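Local coordinates for protein ribulose-bisphosphate carboxylase (Alicyclobacillus acidocaldarius subsp. acidocaldarius, PDB 4NAS) that belongs to the RuBisCO large-chain family, joining an N-terminal domain to a TIM-barrel catalytic domain, with calcium ions bound in the model, at residues A15-R20 / I80-A85; R29-A34 / G58-I63; E159-F164 / V193-A198; Q167-V172 / A204-R209. One frame throughout, in Å; residues are numbered along the deposited sequence.

Contact 1: residues A15-R20 / I80-A85; sequences ATYRLR and IAYPVA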
loop_
_atom_site.group_PDB
_atom_site.type_symbol
_atom_site.label_atom_id
_atom_site.label_comp_id
_atom_site.label_asym_id
_atom_site.label_seq_id
_atom_site.Cartn_x
_atom_site.Cartn_y
_atom_site.Cartn_z
ATOM N N ALA B 15 -6.181 -17.984 4.951
ATOM C CA ALA B 15 -5.444 -17.493 3.800
ATOM C C ALA B 15 -4.776 -18.641 3.047
ATOM O O ALA B 15 -4.228 -19.557 3.652
ATOM C CB ALA B 15 -4.404 -16.476 4.241
ATOM N N THR B 16 -4.842 -18.573 1.722
ATOM C CA THR B 16 -4.180 -19.512 0.837
ATOM C C THR B 16 -3.038 -18.795 0.162
ATOM O O THR B 16 -3.259 -17.744 -0.459
ATOM C CB THR B 16 -5.133 -19.994 -0.261
ATOM O OG1 THR B 16 -6.254 -20.651 0.330
ATOM C CG2 THR B 16 -4.424 -20.960 -1.217
ATOM N N TYR B 17 -1.831 -19.353 0.297
ATOM C CA TYR B 17 -0.624 -18.817 -0.337
ATOM C C TYR B 17 -0.127 -19.764 -1.414
ATOM O O TYR B 17 -0.228 -20.976 -1.266
ATOM C CB TYR B 17 0.503 -18.622 0.693
ATOM C CG TYR B 17 0.068 -17.810 1.876
ATOM C CD1 TYR B 17 0.148 -16.408 1.853
ATOM C CD2 TYR B 17 -0.453 -18.425 3.003
ATOM C CE1 TYR B 17 -0.272 -15.665 2.928
ATOM C CE2 TYR B 17 -0.871 -17.686 4.093
ATOM C CZ TYR B 17 -0.780 -16.317 4.055
ATOM O OH TYR B 17 -1.188 -15.576 5.138
ATOM N N ARG B 18 0.380 -19.193 -2.502
ATOM C CA ARG B 18 1.119 -19.941 -3.514
ATOM C C ARG B 18 2.588 -19.601 -3.311
ATOM O O ARG B 18 2.959 -18.419 -3.306
ATOM C CB ARG B 18 0.718 -19.481 -4.928
ATOM C CG ARG B 18 1.512 -20.188 -6.052
ATOM C CD ARG B 18 1.593 -19.335 -7.326
ATOM N NE ARG B 18 2.271 -20.024 -8.427
ATOM C CZ ARG B 18 3.580 -19.960 -8.680
ATOM N NH1 ARG B 18 4.386 -19.243 -7.909
ATOM N NH2 ARG B 18 4.087 -20.620 -9.711
ATOM N N LEU B 19 3.436 -20.612 -3.176
ATOM C CA LEU B 19 4.857 -20.365 -2.912
ATOM C C LEU B 19 5.749 -21.445 -3.510
ATOM O O LEU B 19 5.290 -22.562 -3.793
ATOM C CB LEU B 19 5.112 -20.250 -1.409
ATOM C CG LEU B 19 4.627 -21.396 -0.505
ATOM C CD1 LEU B 19 5.636 -22.526 -0.397
ATOM C CD2 LEU B 19 4.266 -20.896 0.884
ATOM N N ARG B 20 7.023 -21.104 -3.696
ATOM C CA ARG B 20 8.023 -22.060 -4.169
ATOM C C ARG B 20 8.983 -22.398 -3.028
ATOM O O ARG B 20 9.425 -21.510 -2.303
ATOM C CB ARG B 20 8.789 -21.479 -5.360
ATOM C CG ARG B 20 9.912 -22.357 -5.866
ATOM C CD ARG B 20 10.537 -21.780 -7.122
ATOM N NE ARG B 20 11.625 -22.626 -7.610
ATOM C CZ ARG B 20 11.855 -22.901 -8.893
ATOM N NH1 ARG B 20 11.065 -22.405 -9.835
ATOM N NH2 ARG B 20 12.873 -23.686 -9.235
ATOM N N ILE B 80 -3.470 -21.286 5.838
ATOM C CA ILE B 80 -3.238 -21.008 7.263
ATOM C C ILE B 80 -4.474 -20.334 7.887
ATOM O O ILE B 80 -5.041 -19.402 7.296
ATOM C CB ILE B 80 -2.006 -20.091 7.480
ATOM C CG1 ILE B 80 -0.743 -20.685 6.842
ATOM C CG2 ILE B 80 -1.775 -19.827 8.965
ATOM C CD1 ILE B 80 -0.337 -22.054 7.414
ATOM N N ALA B 81 -4.907 -20.816 9.055
ATOM C CA ALA B 81 -6.025 -20.205 9.780
ATOM C C ALA B 81 -5.534 -19.271 10.895
ATOM O O ALA B 81 -4.799 -19.699 11.787
ATOM C CB ALA B 81 -6.940 -21.274 10.352
ATOM N N TYR B 82 -5.939 -18.005 10.824
ATOM C CA TYR B 82 -5.587 -16.980 11.816
ATOM C C TYR B 82 -6.814 -16.595 12.627
ATOM O O TYR B 82 -7.741 -15.981 12.094
ATOM C CB TYR B 82 -5.065 -15.707 11.131
ATOM C CG TYR B 82 -3.838 -15.923 10.282
ATOM C CD1 TYR B 82 -3.960 -16.342 8.954
ATOM C CD2 TYR B 82 -2.561 -15.712 10.789
ATOM C CE1 TYR B 82 -2.857 -16.548 8.173
ATOM C CE2 TYR B 82 -1.437 -15.905 9.984
ATOM C CZ TYR B 82 -1.603 -16.327 8.677
ATOM O OH TYR B 82 -0.533 -16.543 7.848
ATOM N N PRO B 83 -6.818 -16.937 13.920
ATOM C CA PRO B 83 -7.983 -16.697 14.780
ATOM C C PRO B 83 -8.371 -15.232 14.729
ATOM O O PRO B 83 -7.493 -14.374 14.794
ATOM C CB PRO B 83 -7.458 -17.046 16.182
ATOM C CG PRO B 83 -6.365 -18.028 15.941
ATOM C CD PRO B 83 -5.715 -17.604 14.635
ATOM N N VAL B 84 -9.661 -14.944 14.606
ATOM C CA VAL B 84 -10.116 -13.565 14.418
ATOM C C VAL B 84 -9.901 -12.721 15.675
ATOM O O VAL B 84 -9.825 -11.491 15.618
ATOM C CB VAL B 84 -11.609 -13.554 14.003
ATOM C CG1 VAL B 84 -12.196 -12.135 13.992
ATOM C CG2 VAL B 84 -11.748 -14.198 12.646
ATOM N N ALA B 85 -9.766 -13.396 16.813
ATOM C CA ALA B 85 -9.586 -12.714 18.078
ATOM C C ALA B 85 -8.284 -11.943 18.161
ATOM O O ALA B 85 -8.124 -11.126 19.060
ATOM C CB ALA B 85 -9.685 -13.701 19.233
#

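Contact 2: residues R29-A34 / G58-I63; sequences RAEGIA and GRVEGI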
loop_
_atom_site.group_PDB
_atom_site.type_symbol
_atom_site.label_atom_id
_atom_site.label_comp_id
_atom_site.label_asym_id
_atom_site.label_seq_id
_atom_site.Cartn_x
_atom_site.Cartn_y
_atom_site.Cartn_z
ATOM N N ARG B 29 7.751 -25.127 7.611
ATOM C CA ARG B 29 7.537 -23.734 7.252
ATOM C C ARG B 29 6.097 -23.319 7.536
ATOM O O ARG B 29 5.864 -22.258 8.108
ATOM C CB ARG B 29 7.896 -23.469 5.791
ATOM C CG ARG B 29 7.749 -22.015 5.407
ATOM C CD ARG B 29 8.250 -21.732 4.017
ATOM N NE ARG B 29 7.883 -20.386 3.600
ATOM C CZ ARG B 29 8.210 -19.840 2.433
ATOM N NH1 ARG B 29 8.938 -20.521 1.555
ATOM N NH2 ARG B 29 7.814 -18.601 2.148
ATOM N N ALA B 30 5.140 -24.179 7.179
ATOM C CA ALA B 30 3.732 -23.910 7.467
ATOM C C ALA B 30 3.437 -23.804 8.970
ATOM O O ALA B 30 2.713 -22.900 9.398
ATOM C CB ALA B 30 2.821 -24.955 6.789
ATOM N N GLU B 31 3.986 -24.724 9.762
ATOM C CA GLU B 31 3.805 -24.693 11.217
ATOM C C GLU B 31 4.394 -23.414 11.835
ATOM O O GLU B 31 3.805 -22.809 12.733
ATOM C CB GLU B 31 4.427 -25.944 11.863
ATOM C CG GLU B 31 3.976 -26.216 13.295
ATOM C CD GLU B 31 2.540 -26.730 13.391
ATOM O OE1 GLU B 31 1.971 -26.687 14.505
ATOM O OE2 GLU B 31 1.983 -27.185 12.365
ATOM N N GLY B 32 5.553 -23.001 11.337
ATOM C CA GLY B 32 6.186 -21.777 11.791
ATOM C C GLY B 32 5.348 -20.547 11.507
ATOM O O GLY B 32 5.223 -19.667 12.356
ATOM N N ILE B 33 4.783 -20.479 10.305
ATOM C CA ILE B 33 3.844 -19.413 9.957
ATOM C C ILE B 33 2.641 -19.385 10.905
ATOM O O ILE B 33 2.317 -18.336 11.467
ATOM C CB ILE B 33 3.361 -19.534 8.492
ATOM C CG1 ILE B 33 4.535 -19.354 7.527
ATOM C CG2 ILE B 33 2.249 -18.512 8.186
ATOM C CD1 ILE B 33 4.209 -19.781 6.108
ATOM N N ALA B 34 1.997 -20.540 11.094
ATOM C CA ALA B 34 0.770 -20.609 11.891
ATOM C C ALA B 34 0.972 -20.180 13.349
ATOM O O ALA B 34 0.104 -19.548 13.946
ATOM C CB ALA B 34 0.173 -22.005 11.825
ATOM N N GLY B 58 -2.610 -19.986 15.700
ATOM C CA GLY B 58 -3.020 -20.329 14.348
ATOM C C GLY B 58 -2.896 -21.813 14.061
ATOM O O GLY B 58 -2.414 -22.574 14.908
ATOM N N ARG B 59 -3.357 -22.238 12.886
ATOM C CA ARG B 59 -3.266 -23.649 12.496
ATOM C C ARG B 59 -3.061 -23.802 10.994
ATOM O O ARG B 59 -3.475 -22.945 10.213
ATOM C CB ARG B 59 -4.506 -24.439 12.938
ATOM C CG ARG B 59 -5.598 -23.594 13.563
ATOM C CD ARG B 59 -6.944 -24.286 13.577
ATOM N NE ARG B 59 -7.978 -23.354 14.017
ATOM C CZ ARG B 59 -8.923 -22.846 13.232
ATOM N NH1 ARG B 59 -9.809 -21.996 13.733
ATOM N NH2 ARG B 59 -8.995 -23.194 11.954
ATOM N N VAL B 60 -2.403 -24.887 10.601
ATOM C CA VAL B 60 -2.211 -25.212 9.200
ATOM C C VAL B 60 -3.428 -26.005 8.731
ATOM O O VAL B 60 -3.724 -27.073 9.265
ATOM C CB VAL B 60 -0.930 -26.032 8.972
ATOM C CG1 VAL B 60 -0.840 -26.442 7.528
ATOM C CG2 VAL B 60 0.305 -25.228 9.375
ATOM N N GLU B 61 -4.146 -25.473 7.746
ATOM C CA GLU B 61 -5.387 -26.108 7.289
ATOM C C GLU B 61 -5.173 -27.044 6.104
ATOM O O GLU B 61 -5.920 -28.008 5.921
ATOM C CB GLU B 61 -6.453 -25.060 6.953
ATOM C CG GLU B 61 -6.891 -24.217 8.144
ATOM C CD GLU B 61 -7.874 -24.935 9.051
ATOM O OE1 GLU B 61 -9.095 -24.723 8.882
ATOM O OE2 GLU B 61 -7.430 -25.700 9.937
ATOM N N GLY B 62 -4.153 -26.763 5.301
ATOM C CA GLY B 62 -3.839 -27.619 4.171
ATOM C C GLY B 62 -2.542 -27.273 3.469
ATOM O O GLY B 62 -2.124 -26.114 3.424
ATOM N N ILE B 63 -1.892 -28.306 2.940
ATOM C CA ILE B 63 -0.695 -28.156 2.119
ATOM C C ILE B 63 -0.889 -28.942 0.829
ATOM O O ILE B 63 -1.140 -30.138 0.874
ATOM C CB ILE B 63 0.549 -28.720 2.820
ATOM C CG1 ILE B 63 0.740 -28.075 4.199
ATOM C CG2 ILE B 63 1.780 -28.543 1.939
ATOM C CD1 ILE B 63 2.091 -28.311 4.789
#

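Contact 3: residues E159-F164 / V193-A198; sequences ELVEAF and VRAYAA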
loop_
_atom_site.group_PDB
_atom_site.type_symbol
_atom_site.label_atom_id
_atom_site.label_comp_id
_atom_site.label_asym_id
_atom_site.label_seq_id
_atom_site.Cartn_x
_atom_site.Cartn_y
_atom_site.Cartn_z
ATOM N N GLU B 159 -11.919 26.806 -19.066
ATOM C CA GLU B 159 -11.613 25.774 -20.046
ATOM C C GLU B 159 -12.121 24.420 -19.567
ATOM O O GLU B 159 -12.670 23.637 -20.342
ATOM C CB GLU B 159 -10.108 25.710 -20.303
ATOM C CG GLU B 159 -9.594 26.931 -21.000
ATOM C CD GLU B 159 -8.089 27.036 -21.019
ATOM O OE1 GLU B 159 -7.568 27.927 -21.732
ATOM O OE2 GLU B 159 -7.423 26.251 -20.326
ATOM N N LEU B 160 -11.932 24.158 -18.278
ATOM C CA LEU B 160 -12.401 22.922 -17.673
ATOM C C LEU B 160 -13.919 22.795 -17.823
ATOM O O LEU B 160 -14.439 21.738 -18.194
ATOM C CB LEU B 160 -11.994 22.889 -16.202
ATOM C CG LEU B 160 -10.514 22.587 -15.945
ATOM C CD1 LEU B 160 -10.191 22.751 -14.460
ATOM C CD2 LEU B 160 -10.191 21.174 -16.437
ATOM N N VAL B 161 -14.620 23.892 -17.562
ATOM C CA VAL B 161 -16.078 23.900 -17.577
ATOM C C VAL B 161 -16.614 23.526 -18.949
ATOM O O VAL B 161 -17.554 22.723 -19.071
ATOM C CB VAL B 161 -16.631 25.266 -17.112
ATOM C CG1 VAL B 161 -18.029 25.536 -17.692
ATOM C CG2 VAL B 161 -16.628 25.342 -15.586
ATOM N N GLU B 162 -15.990 24.094 -19.979
ATOM C CA GLU B 162 -16.375 23.819 -21.355
ATOM C C GLU B 162 -16.169 22.352 -21.688
ATOM O O GLU B 162 -16.993 21.740 -22.382
ATOM C CB GLU B 162 -15.575 24.689 -22.323
ATOM C CG GLU B 162 -15.723 24.274 -23.769
ATOM N N ALA B 163 -15.064 21.798 -21.185
ATOM C CA ALA B 163 -14.723 20.404 -21.413
ATOM C C ALA B 163 -15.746 19.532 -20.693
ATOM O O ALA B 163 -16.101 18.455 -21.170
ATOM C CB ALA B 163 -13.308 20.112 -20.907
ATOM N N PHE B 164 -16.217 20.002 -19.544
ATOM C CA PHE B 164 -17.224 19.259 -18.808
ATOM C C PHE B 164 -18.518 19.286 -19.604
ATOM O O PHE B 164 -19.201 18.269 -19.724
ATOM C CB PHE B 164 -17.437 19.834 -17.403
ATOM C CG PHE B 164 -18.591 19.210 -16.671
ATOM C CD1 PHE B 164 -18.438 18.002 -16.015
ATOM C CD2 PHE B 164 -19.840 19.817 -16.672
ATOM C CE1 PHE B 164 -19.503 17.413 -15.351
ATOM C CE2 PHE B 164 -20.910 19.233 -16.017
ATOM C CZ PHE B 164 -20.737 18.027 -15.354
ATOM N N VAL B 193 -16.548 21.525 -8.277
ATOM C CA VAL B 193 -17.851 20.944 -7.967
ATOM C C VAL B 193 -18.945 22.000 -8.189
ATOM O O VAL B 193 -19.941 21.737 -8.866
ATOM C CB VAL B 193 -17.918 20.372 -6.530
ATOM C CG1 VAL B 193 -19.352 20.003 -6.165
ATOM C CG2 VAL B 193 -16.970 19.146 -6.377
ATOM N N ARG B 194 -18.736 23.194 -7.642
ATOM C CA ARG B 194 -19.710 24.282 -7.779
ATOM C C ARG B 194 -20.006 24.591 -9.237
ATOM O O ARG B 194 -21.162 24.677 -9.637
ATOM C CB ARG B 194 -19.203 25.556 -7.109
ATOM C CG ARG B 194 -19.237 25.548 -5.592
ATOM C CD ARG B 194 -19.219 26.978 -5.038
ATOM N NE ARG B 194 -18.892 27.005 -3.614
ATOM C CZ ARG B 194 -17.651 26.972 -3.131
ATOM N NH1 ARG B 194 -16.613 26.915 -3.956
ATOM N NH2 ARG B 194 -17.444 26.996 -1.823
ATOM N N ALA B 195 -18.943 24.743 -10.025
ATOM C CA ALA B 195 -19.044 25.201 -11.408
ATOM C C ALA B 195 -19.671 24.170 -12.343
ATOM O O ALA B 195 -20.526 24.517 -13.167
ATOM C CB ALA B 195 -17.676 25.617 -11.927
ATOM N N TYR B 196 -19.239 22.913 -12.226
ATOM C CA TYR B 196 -19.769 21.854 -13.078
ATOM C C TYR B 196 -21.238 21.597 -12.747
ATOM O O TYR B 196 -22.004 21.156 -13.598
ATOM C CB TYR B 196 -18.966 20.543 -12.943
ATOM C CG TYR B 196 -17.487 20.618 -13.309
ATOM C CD1 TYR B 196 -16.876 21.823 -13.670
ATOM C CD2 TYR B 196 -16.705 19.469 -13.295
ATOM C CE1 TYR B 196 -15.533 21.871 -13.987
ATOM C CE2 TYR B 196 -15.371 19.511 -13.609
ATOM C CZ TYR B 196 -14.787 20.703 -13.951
ATOM O OH TYR B 196 -13.454 20.704 -14.257
ATOM N N ALA B 197 -21.618 21.849 -11.498
ATOM C CA ALA B 197 -23.020 21.774 -11.103
ATOM C C ALA B 197 -23.889 22.708 -11.943
ATOM O O ALA B 197 -24.910 22.289 -12.496
ATOM C CB ALA B 197 -23.170 22.105 -9.626
ATOM N N ALA B 198 -23.486 23.972 -12.046
ATOM C CA ALA B 198 -24.269 24.938 -12.806
ATOM C C ALA B 198 -24.344 24.579 -14.290
ATOM O O ALA B 198 -25.418 24.637 -14.891
ATOM C CB ALA B 198 -23.728 26.356 -12.613
#

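Contact 4: residues Q167-V172 / A204-R209; sequences QAEGGV and AQRTGR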
loop_
_atom_site.group_PDB
_atom_site.type_symbol
_atom_site.label_atom_id
_atom_site.label_comp_id
_atom_site.label_asym_id
_atom_site.label_seq_id
_atom_site.Cartn_x
_atom_site.Cartn_y
_atom_site.Cartn_z
ATOM N N GLN B 167 -18.752 16.859 -22.640
ATOM C CA GLN B 167 -19.114 15.513 -22.188
ATOM C C GLN B 167 -20.591 15.389 -21.797
ATOM O O GLN B 167 -21.274 14.461 -22.234
ATOM C CB GLN B 167 -18.205 15.042 -21.046
ATOM C CG GLN B 167 -16.800 14.690 -21.509
ATOM C CD GLN B 167 -15.805 14.710 -20.381
ATOM O OE1 GLN B 167 -15.310 13.655 -19.938
ATOM N NE2 GLN B 167 -15.496 15.907 -19.898
ATOM N N ALA B 168 -21.088 16.343 -21.017
ATOM C CA ALA B 168 -22.459 16.287 -20.521
ATOM C C ALA B 168 -23.471 16.441 -21.656
ATOM O O ALA B 168 -24.583 15.918 -21.595
ATOM C CB ALA B 168 -22.684 17.346 -19.445
ATOM N N GLU B 169 -23.076 17.139 -22.710
ATOM C CA GLU B 169 -23.983 17.317 -23.831
ATOM C C GLU B 169 -24.254 15.997 -24.551
ATOM O O GLU B 169 -25.218 15.877 -25.309
ATOM C CB GLU B 169 -23.511 18.447 -24.752
ATOM C CG GLU B 169 -23.864 19.804 -24.142
ATOM C CD GLU B 169 -23.438 20.997 -24.963
ATOM O OE1 GLU B 169 -22.298 21.005 -25.481
ATOM O OE2 GLU B 169 -24.251 21.940 -25.072
ATOM N N GLY B 170 -23.420 14.995 -24.277
ATOM C CA GLY B 170 -23.651 13.651 -24.781
ATOM C C GLY B 170 -24.595 12.810 -23.921
ATOM O O GLY B 170 -24.787 11.627 -24.195
ATOM N N GLY B 171 -25.186 13.418 -22.893
ATOM C CA GLY B 171 -26.148 12.734 -22.041
ATOM C C GLY B 171 -25.584 11.794 -20.979
ATOM O O GLY B 171 -26.329 11.056 -20.323
ATOM N N VAL B 172 -24.269 11.804 -20.796
ATOM C CA VAL B 172 -23.648 10.889 -19.823
ATOM C C VAL B 172 -24.153 11.085 -18.388
ATOM O O VAL B 172 -24.513 12.197 -17.996
ATOM C CB VAL B 172 -22.120 10.979 -19.852
ATOM C CG1 VAL B 172 -21.608 10.716 -21.276
ATOM C CG2 VAL B 172 -21.674 12.341 -19.358
ATOM N N ALA B 204 -28.961 20.052 -18.822
ATOM C CA ALA B 204 -30.091 19.153 -18.586
ATOM C C ALA B 204 -31.363 19.617 -19.294
ATOM O O ALA B 204 -32.258 18.813 -19.561
ATOM C CB ALA B 204 -30.350 19.006 -17.094
ATOM N N GLN B 205 -31.436 20.910 -19.596
ATOM C CA GLN B 205 -32.599 21.467 -20.276
ATOM C C GLN B 205 -32.735 20.988 -21.723
ATOM O O GLN B 205 -33.815 21.052 -22.300
ATOM C CB GLN B 205 -32.590 22.993 -20.184
ATOM C CG GLN B 205 -32.917 23.496 -18.787
ATOM C CD GLN B 205 -33.286 24.964 -18.760
ATOM O OE1 GLN B 205 -34.355 25.341 -18.268
ATOM N NE2 GLN B 205 -32.402 25.806 -19.286
ATOM N N ARG B 206 -31.637 20.503 -22.300
ATOM C CA ARG B 206 -31.663 19.927 -23.640
ATOM C C ARG B 206 -31.577 18.405 -23.558
ATOM O O ARG B 206 -32.257 17.694 -24.284
ATOM C CB ARG B 206 -30.493 20.444 -24.477
ATOM C CG ARG B 206 -29.700 21.571 -23.839
ATOM C CD ARG B 206 -28.494 21.935 -24.695
ATOM N NE ARG B 206 -27.834 23.145 -24.219
ATOM C CZ ARG B 206 -26.854 23.764 -24.870
ATOM N NH1 ARG B 206 -26.418 23.284 -26.028
ATOM N NH2 ARG B 206 -26.312 24.868 -24.366
ATOM N N THR B 207 -30.730 17.906 -22.670
ATOM C CA THR B 207 -30.550 16.465 -22.540
ATOM C C THR B 207 -31.634 15.776 -21.728
ATOM O O THR B 207 -32.007 14.652 -22.045
ATOM C CB THR B 207 -29.205 16.124 -21.904
ATOM O OG1 THR B 207 -29.201 16.574 -20.543
ATOM C CG2 THR B 207 -28.085 16.791 -22.682
ATOM N N GLY B 208 -32.130 16.438 -20.685
ATOM C CA GLY B 208 -33.127 15.842 -19.805
ATOM C C GLY B 208 -32.490 15.124 -18.626
ATOM O O GLY B 208 -33.163 14.467 -17.835
ATOM N N ARG B 209 -31.178 15.263 -18.512
ATOM C CA ARG B 209 -30.422 14.604 -17.458
ATOM C C ARG B 209 -29.390 15.557 -16.881
ATOM O O ARG B 209 -28.688 16.246 -17.619
ATOM C CB ARG B 209 -29.733 13.361 -18.031
ATOM C CG ARG B 209 -28.909 12.554 -17.027
ATOM C CD ARG B 209 -28.450 11.234 -17.641
ATOM N NE ARG B 209 -29.588 10.408 -18.035
ATOM C CZ ARG B 209 -29.870 10.051 -19.290
ATOM N NH1 ARG B 209 -29.077 10.412 -20.297
ATOM N NH2 ARG B 209 -30.941 9.307 -19.538
#

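Contact 1: residues A15-R20 / I80-A85
The rings of Y17 and Y82 approach each other tip to tip, and each has an aliphatic group of the opposite strand at its edge. I80 CG1 sits close to the plane of the Y17 ring, 4.1 Å from Y17 CE2, while A15 CB takes the equivalent place beside the Y82 ring, 4.2 Å from Y82 CE1. Within strand 73-83, I80 CG2 lies 3.4 Å above the plane of the Y82 ring, displaced toward the rim. The two phenol oxygens, Y17 OH and Y82 OH, stand 3.0 Å apart; Y17 OH has a hydrogen bond to the backbone carbonyl oxygen of V98. In both tyrosines CG is anti to the carbonyl carbon (chi1 -53° in Y17 and -60° in Y82), which sets it beside its own backbone N, on the side where the two rings meet.

Behind the side chains is a hydrogen-bonded antiparallel pair, A15 with I80. A15 N donates to I80 O at 3.0 Å, and I80 N returns a bond to A15 O at 2.9 Å. The strand segments run at 143° to each other, consistent with strand twist. All four touching residues are buried.

The pair joins two inner strands of the N-terminal domain sheet, 12-22 and 73-83. Strand 108-114 flanks 12-22 through backbone bonds at T16 and R18, and strand 59-68 flanks 73-83. Helix 26-36 lies over the side carrying I80 and Y82, where I33 touches both and A34 touches I80.

Contact 2: residues R29-A34 / G58-I63
V60 turns CG1 anti to its backbone N (chi1 175°), which sends CG2 beside that nitrogen and against the helix at A30. E31 reaches the same methyl from a helix position whose CB points away from the strand: its CG is anti to the backbone N, and a bend at chi2 (73°) turns the chain, whose OE2 ends 3.9 Å from V60 CG2. The V60 methyl is therefore met from two consecutive helix residues.

A30 packs closely on V60. V60 CG2 lies 3.6 Å from A30 CB and 3.3 Å from A30 O, and I63 CD1 also touches A30 CB. One turn on, A34 CB faces the strand backbone, 3.7 Å from R59 N, and also meets V60 CG2. Between V60 and I63 the strand carries a classic beta bulge, with E61 and G62 both facing D79 on strand 73-83.

The arrangement is an alpha/beta packing in the N-terminal domain: helix 26-36 runs across strand 59-68, the axes of the short segments coming within 7.2 Å.

Just before the strand, G58 CA lies 3.2 Å from A34 O. G58 N donates a weak bond to A34 O, 3.3 Å long and bent to 121°; the polar link runs chiefly through T38 OG1, which is hydrogen-bonded to both atoms. Small alanines and a glycine let the helix and strand backbones come close, A34 CA and G58 CA being 4.5 Å apart, so cohesion here is mostly van der Waals, with little directional bonding.

Contact 3: residues E159-F164 / V193-A198
This is an aromatic helix-helix contact of the TIM-barrel catalytic domain, made by helices 157-168 and 189-207, which follow each other in the chain. Their segment axes come within 9.7 Å and cross at -43°, so the helices lie side by side and run broadly the same way. At the centre F164 and Y196 form an offset stack, with centroids 4.7 Å apart and planes 20° from parallel. The offset is filled reciprocally by the two methylene groups: F164 CB sits over the centre of the Y196 ring, 4.1 Å from its centroid, and Y196 CB sits over the F164 ring at 3.7 Å. F164 extends across because its CG is anti to the backbone N (chi1 173°).

The edge of the Y196 ring is used as well. V161 CG2 lies near the ring plane, 4.0 Å from Y196 CE1, and the same methyl touches A195 CB at 3.8 Å. Beyond the stack, Y213 meets the Y196 ring at an angle, and E159 forms a salt bridge with R49 of the second subunit. At the far end of the tyrosine, Y196 OH comes to rest 3.3 Å from L160 CB.

Contact 4: residues Q167-V172 / A204-R209
E169 and R206 meet through a glutamate extended beyond CG and an arginine with an unusual start. E169 CG is anti to the carbonyl carbon, and the chain continues straight enough to bring OE2 within 2.7 Å of R206 NH1. The oxygen arrives over a face of the guanidinium, 3.2 Å from R206 CZ, with the carboxylate and guanidinium planes 65° apart. No N-H points at it, so this salt bridge rests on charge alone. R206 has chi1 at -9°, almost eclipsing CG with the backbone N, a strained setting on an exposed side chain that is otherwise extended from CG to NE.

T207 places OG1 between its backbone N and carbonyl carbon, where it accepts from R209 N at 3.1 Å and closes an ST turn at the C-terminal end of the helix. That rotamer directs CG2 to the other segment, 3.8 Å from A168 O.

R209 leaves the turn with CG anti to its backbone N and then bends at chi3. NH1 donates to G171 O at 2.8 Å, in the carbonyl plane on a lone pair, with an N-H...O angle of 145°; the oxygen is tilted somewhat out of the guanidinium plane. G171 closes a type I beta turn that begins at A168, its N bonded to A168 O at 2.9 Å.

The contact thus joins the C-terminal end regions of TIM-barrel helices 157-168 and 189-207, with the turns that follow. I203 of helix 189-207 touches both A168 and E169. Helix 371-386 touches both segments, R372 meeting E169 and F379 meeting R209, while V172 O is hydrogen-bonded to T211 OG1.

Overall arrangement
From the N terminus, contact 1 pairs strand 12-22 with strand 73-83 across 59 intervening residues. Contact 2 is nested inside that loop: helix 26-36 meets strand 59-68 after 23 residues. The two touch, with A81 N 2.8 Å from R59 O, so the N-terminal domain is tied together from sheet to covering helix. Contacts 3 and 4 come later in series, in the catalytic domain, closing loops of 28 and 31 residues that cross because their segments alternate on helices 157-168 and 189-207. Contact 3 joins the helix bodies, contact 4 their C-terminal end regions, centres about 13 Å apart. Contacts 1 and 3 lie on opposite sides of the chain's centre, their centres about 48 Å apart.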